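Local structure of cellulase CEL9M (Clostridium cellulolyticum, 1IA6) at residues Leu65-Trp76 and Met254-Leu265. The protein probably hydrolyses internal beta-1,4-glucosidic linkages in cellulose and related beta-glucans, as a family 9 glycoside hydrolase that carries bound calcium and zinc. Residues are numbered along the deposited sequence; the frame is centred on the assembly and turned at random.
Sequences LPQGYSAAILGW and MCWDDMYVPAAL. With CA (calcium ion), chain B; SO4 (sulfate ion), chain E.
The ring of Tyr69 lies between its own helix and the chain at Cys255-Trp256. Trp256 N sits over the centre of one face, 3.7 Å above the plane, and CG1 of Ile73 lies over the rim of the other. Two methionines work at the ring edge: Met254 brings CG to within 3.6 Å of Tyr69 OH, while Met259 makes a Met-aromatic contact, its SD 3.7 Å from Tyr69 CE1. Trp76 is met edge-on as well. Met254 SD stands 3.9 Å from Trp76 CZ3, in a second Met-aromatic contact, and Leu265 CD2 lies beside CZ2 and CH2. Trp76 NE1 donates a hydrogen bond to Glu80 OE2. Trp256 offers its edge to Leu65, Leu65 CD2 coming 3.5 Å from Trp256 CE3, and its NE1 donates to O2 of a sulfate also held by Arg308. With CG swung between backbone N and carbonyl carbon (chi1 59°), this indole has Asp257 CB against one face.

In the all-helical barrel of family 9, these residues join helix 64-80 to the loop leading into helix 260-271, deep in the module. The same loop gives the calcium ion one of its ligands: Asp257 O binds it at 2.4 Å, with Ser208, Asp211 and Asp212 completing the protein side of the site, and a water on the ion also donates a hydrogen bond to Trp256 O. Just beyond, Asp258 OD1 accepts from Tyr260 N in an Asx turn at the start of the helix. Met259, the N-cap residue, is bent at chi2 (-65°) and chi3 (-80°), which carries its CE to Ile73 CD1, tip to tip at 4.0 Å.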
loop_
_atom_site.group_PDB
_atom_site.type_symbol
_atom_site.label_atom_id
_atom_site.label_comp_id
_atom_site.label_asym_id
_atom_site.label_seq_id
_atom_site.Cartn_x
_atom_site.Cartn_y
_atom_site.Cartn_z
ATOM N N LEU A 65 3.771 -8.794 -3.946
ATOM C CA LEU A 65 2.865 -7.865 -4.614
ATOM C C LEU A 65 2.386 -6.740 -3.704
ATOM O O LEU A 65 2.535 -5.565 -4.044
ATOM C CB LEU A 65 1.679 -8.612 -5.241
ATOM C CG LEU A 65 0.751 -7.767 -6.128
ATOM C CD1 LEU A 65 1.564 -6.893 -7.083
ATOM C CD2 LEU A 65 -0.173 -8.695 -6.914
ATOM N N PRO A 66 1.793 -7.073 -2.546
ATOM C CA PRO A 66 1.346 -5.977 -1.679
ATOM C C PRO A 66 2.515 -5.162 -1.122
ATOM O O PRO A 66 2.352 -3.990 -0.792
ATOM C CB PRO A 66 0.537 -6.691 -0.590
ATOM C CG PRO A 66 1.101 -8.081 -0.575
ATOM C CD PRO A 66 1.328 -8.376 -2.038
ATOM N N GLN A 67 3.691 -5.777 -1.013
ATOM C CA GLN A 67 4.857 -5.050 -0.511
ATOM C C GLN A 67 5.215 -3.961 -1.527
ATOM O O GLN A 67 5.429 -2.804 -1.164
ATOM C CB GLN A 67 6.042 -6.004 -0.316
ATOM C CG GLN A 67 7.261 -5.385 0.372
ATOM C CD GLN A 67 7.314 -5.629 1.883
ATOM O OE1 GLN A 67 8.263 -5.213 2.552
ATOM N NE2 GLN A 67 6.302 -6.305 2.421
ATOM N N GLY A 68 5.264 -4.338 -2.804
ATOM C CA GLY A 68 5.593 -3.383 -3.854
ATOM C C GLY A 68 4.511 -2.338 -4.065
ATOM O O GLY A 68 4.800 -1.152 -4.233
ATOM N N TYR A 69 3.260 -2.781 -4.073
ATOM C CA TYR A 69 2.120 -1.878 -4.238
ATOM C C TYR A 69 2.138 -0.810 -3.147
ATOM O O TYR A 69 2.012 0.384 -3.421
ATOM C CB TYR A 69 0.811 -2.672 -4.137
ATOM C CG TYR A 69 -0.419 -1.815 -3.915
ATOM C CD1 TYR A 69 -1.056 -1.190 -4.984
ATOM C CD2 TYR A 69 -0.935 -1.617 -2.632
ATOM C CE1 TYR A 69 -2.180 -0.387 -4.784
ATOM C CE2 TYR A 69 -2.060 -0.814 -2.419
ATOM C CZ TYR A 69 -2.674 -0.203 -3.501
ATOM O OH TYR A 69 -3.775 0.600 -3.305
ATOM N N SER A 70 2.291 -1.250 -1.902
ATOM C CA SER A 70 2.303 -0.327 -0.772
ATOM C C SER A 70 3.414 0.709 -0.891
ATOM O O SER A 70 3.184 1.898 -0.675
ATOM C CB SER A 70 2.435 -1.106 0.535
ATOM O OG SER A 70 1.273 -1.898 0.747
ATOM N N ALA A 71 4.615 0.259 -1.241
ATOM C CA ALA A 71 5.744 1.170 -1.397
ATOM C C ALA A 71 5.477 2.165 -2.521
ATOM O O ALA A 71 5.845 3.335 -2.425
ATOM C CB ALA A 71 7.021 0.384 -1.688
ATOM N N ALA A 72 4.841 1.700 -3.592
ATOM C CA ALA A 72 4.541 2.568 -4.726
ATOM C C ALA A 72 3.483 3.612 -4.401
ATOM O O ALA A 72 3.608 4.770 -4.801
ATOM C CB ALA A 72 4.093 1.733 -5.930
ATOM N N ILE A 73 2.439 3.211 -3.682
ATOM C CA ILE A 73 1.366 4.140 -3.336
ATOM C C ILE A 73 1.832 5.182 -2.324
ATOM O O ILE A 73 1.426 6.343 -2.392
ATOM C CB ILE A 73 0.131 3.391 -2.781
ATOM C CG1 ILE A 73 -0.410 2.435 -3.845
ATOM C CG2 ILE A 73 -0.937 4.385 -2.325
ATOM C CD1 ILE A 73 -0.541 3.034 -5.231
ATOM N N LEU A 74 2.673 4.771 -1.383
ATOM C CA LEU A 74 3.204 5.715 -0.402
ATOM C C LEU A 74 4.095 6.717 -1.132
ATOM O O LEU A 74 4.052 7.914 -0.857
ATOM C CB LEU A 74 4.021 4.986 0.666
ATOM C CG LEU A 74 3.233 4.191 1.708
ATOM C CD1 LEU A 74 4.198 3.353 2.537
ATOM C CD2 LEU A 74 2.439 5.152 2.603
ATOM N N GLY A 75 4.898 6.220 -2.068
ATOM C CA GLY A 75 5.772 7.097 -2.832
ATOM C C GLY A 75 4.968 8.072 -3.677
ATOM O O GLY A 75 5.351 9.228 -3.838
ATOM N N TRP A 76 3.848 7.603 -4.222
ATOM C CA TRP A 76 2.993 8.447 -5.047
ATOM C C TRP A 76 2.389 9.562 -4.193
ATOM O O TRP A 76 2.279 10.705 -4.642
ATOM C CB TRP A 76 1.882 7.599 -5.688
ATOM C CG TRP A 76 1.095 8.297 -6.764
ATOM C CD1 TRP A 76 1.503 9.354 -7.524
ATOM C CD2 TRP A 76 -0.211 7.942 -7.241
ATOM N NE1 TRP A 76 0.538 9.681 -8.444
ATOM C CE2 TRP A 76 -0.526 8.831 -8.294
ATOM C CE3 TRP A 76 -1.143 6.959 -6.882
ATOM C CZ2 TRP A 76 -1.736 8.768 -8.993
ATOM C CZ3 TRP A 76 -2.351 6.896 -7.579
ATOM C CH2 TRP A 76 -2.633 7.796 -8.623
ATOM N N MET A 254 -8.414 1.181 -7.241
ATOM C CA MET A 254 -6.993 0.937 -7.071
ATOM C C MET A 254 -6.743 0.004 -5.888
ATOM O O MET A 254 -7.220 0.248 -4.781
ATOM C CB MET A 254 -6.264 2.261 -6.833
ATOM C CG MET A 254 -4.816 2.103 -6.389
ATOM S SD MET A 254 -4.018 3.709 -6.176
ATOM C CE MET A 254 -4.571 4.150 -4.542
ATOM N N CYS A 255 -5.999 -1.067 -6.133
ATOM C CA CYS A 255 -5.651 -2.015 -5.081
ATOM C C CYS A 255 -4.464 -2.842 -5.561
ATOM O O CYS A 255 -4.044 -2.716 -6.714
ATOM C CB CYS A 255 -6.845 -2.910 -4.718
ATOM S SG CYS A 255 -7.513 -3.919 -6.049
ATOM N N TRP A 256 -3.926 -3.685 -4.687
ATOM C CA TRP A 256 -2.752 -4.467 -5.043
ATOM C C TRP A 256 -2.846 -5.268 -6.339
ATOM O O TRP A 256 -1.832 -5.483 -6.998
ATOM C CB TRP A 256 -2.340 -5.396 -3.886
ATOM C CG TRP A 256 -3.389 -6.368 -3.445
ATOM C CD1 TRP A 256 -4.302 -6.191 -2.446
ATOM C CD2 TRP A 256 -3.645 -7.663 -3.997
ATOM N NE1 TRP A 256 -5.113 -7.298 -2.342
ATOM C CE2 TRP A 256 -4.731 -8.216 -3.284
ATOM C CE3 TRP A 256 -3.062 -8.412 -5.031
ATOM C CZ2 TRP A 256 -5.251 -9.486 -3.572
ATOM C CZ3 TRP A 256 -3.577 -9.673 -5.317
ATOM C CH2 TRP A 256 -4.662 -10.195 -4.588
ATOM N N ASP A 257 -4.048 -5.692 -6.721
ATOM C CA ASP A 257 -4.209 -6.490 -7.939
ATOM C C ASP A 257 -4.666 -5.709 -9.166
ATOM O O ASP A 257 -4.390 -6.111 -10.294
ATOM C CB ASP A 257 -5.204 -7.632 -7.684
ATOM C CG ASP A 257 -5.299 -8.602 -8.853
ATOM O OD1 ASP A 257 -4.242 -9.024 -9.362
ATOM O OD2 ASP A 257 -6.430 -8.956 -9.255
ATOM N N ASP A 258 -5.353 -4.595 -8.946
ATOM C CA ASP A 258 -5.880 -3.793 -10.049
ATOM C C ASP A 258 -5.352 -2.361 -10.056
ATOM O O ASP A 258 -5.747 -1.536 -9.232
ATOM C CB ASP A 258 -7.415 -3.804 -9.980
ATOM C CG ASP A 258 -8.067 -2.972 -11.072
ATOM O OD1 ASP A 258 -7.384 -2.599 -12.046
ATOM O OD2 ASP A 258 -9.278 -2.702 -10.951
ATOM N N MET A 259 -4.454 -2.074 -10.993
ATOM C CA MET A 259 -3.875 -0.742 -11.109
ATOM C C MET A 259 -4.260 -0.066 -12.420
ATOM O O MET A 259 -3.603 0.878 -12.851
ATOM C CB MET A 259 -2.348 -0.819 -10.994
ATOM C CG MET A 259 -1.850 -1.103 -9.584
ATOM S SD MET A 259 -2.257 0.234 -8.446
ATOM C CE MET A 259 -0.952 1.406 -8.845
ATOM N N TYR A 260 -5.333 -0.542 -13.047
ATOM C CA TYR A 260 -5.787 0.034 -14.309
ATOM C C TYR A 260 -6.226 1.489 -14.217
ATOM O O TYR A 260 -5.974 2.267 -15.137
ATOM C CB TYR A 260 -6.917 -0.812 -14.902
ATOM C CG TYR A 260 -6.414 -2.057 -15.589
ATOM C CD1 TYR A 260 -5.762 -1.979 -16.821
ATOM C CD2 TYR A 260 -6.532 -3.309 -14.986
ATOM C CE1 TYR A 260 -5.237 -3.117 -17.432
ATOM C CE2 TYR A 260 -6.009 -4.451 -15.589
ATOM C CZ TYR A 260 -5.365 -4.346 -16.808
ATOM O OH TYR A 260 -4.834 -5.467 -17.400
ATOM N N VAL A 261 -6.875 1.869 -13.119
ATOM C CA VAL A 261 -7.327 3.250 -12.972
ATOM C C VAL A 261 -6.138 4.200 -12.787
ATOM O O VAL A 261 -6.042 5.223 -13.466
ATOM C CB VAL A 261 -8.324 3.392 -11.796
ATOM C CG1 VAL A 261 -8.773 4.842 -11.660
ATOM C CG2 VAL A 261 -9.530 2.497 -12.039
ATOM N N PRO A 262 -5.217 3.880 -11.863
ATOM C CA PRO A 262 -4.066 4.772 -11.682
ATOM C C PRO A 262 -3.258 4.899 -12.979
ATOM O O PRO A 262 -2.799 5.986 -13.336
ATOM C CB PRO A 262 -3.270 4.083 -10.578
ATOM C CG PRO A 262 -4.334 3.455 -9.748
ATOM C CD PRO A 262 -5.284 2.881 -10.781
ATOM N N ALA A 263 -3.091 3.785 -13.686
ATOM C CA ALA A 263 -2.332 3.800 -14.932
ATOM C C ALA A 263 -3.026 4.675 -15.969
ATOM O O ALA A 263 -2.370 5.436 -16.679
ATOM C CB ALA A 263 -2.152 2.379 -15.468
ATOM N N ALA A 264 -4.350 4.575 -16.051
ATOM C CA ALA A 264 -5.109 5.381 -17.003
ATOM C C ALA A 264 -5.019 6.858 -16.631
ATOM O O ALA A 264 -4.936 7.720 -17.505
ATOM C CB ALA A 264 -6.567 4.937 -17.032
ATOM N N LEU A 265 -5.043 7.155 -15.337
ATOM C CA LEU A 265 -4.947 8.541 -14.890
ATOM C C LEU A 265 -3.637 9.171 -15.374
ATOM O O LEU A 265 -3.636 10.278 -15.919
ATOM C CB LEU A 265 -5.022 8.621 -13.362
ATOM C CG LEU A 265 -4.828 9.998 -12.715
ATOM C CD1 LEU A 265 -5.936 10.945 -13.150
ATOM C CD2 LEU A 265 -4.839 9.850 -11.200
HETATM CA CA CA B . -2.366 -6.139 -11.658
HETATM S S SO4 E . -7.381 -8.825 0.436
HETATM O O1 SO4 E . -6.985 -9.608 1.626
HETATM O O2 SO4 E . -6.452 -7.692 0.269
HETATM O O3 SO4 E . -8.760 -8.326 0.622
HETATM O O4 SO4 E . -7.334 -9.697 -0.759
HETATM O O HOH W 1 -1.792 -4.883 -9.657
HETATM O O HOH W 2 -1.791 -7.885 -10.128
#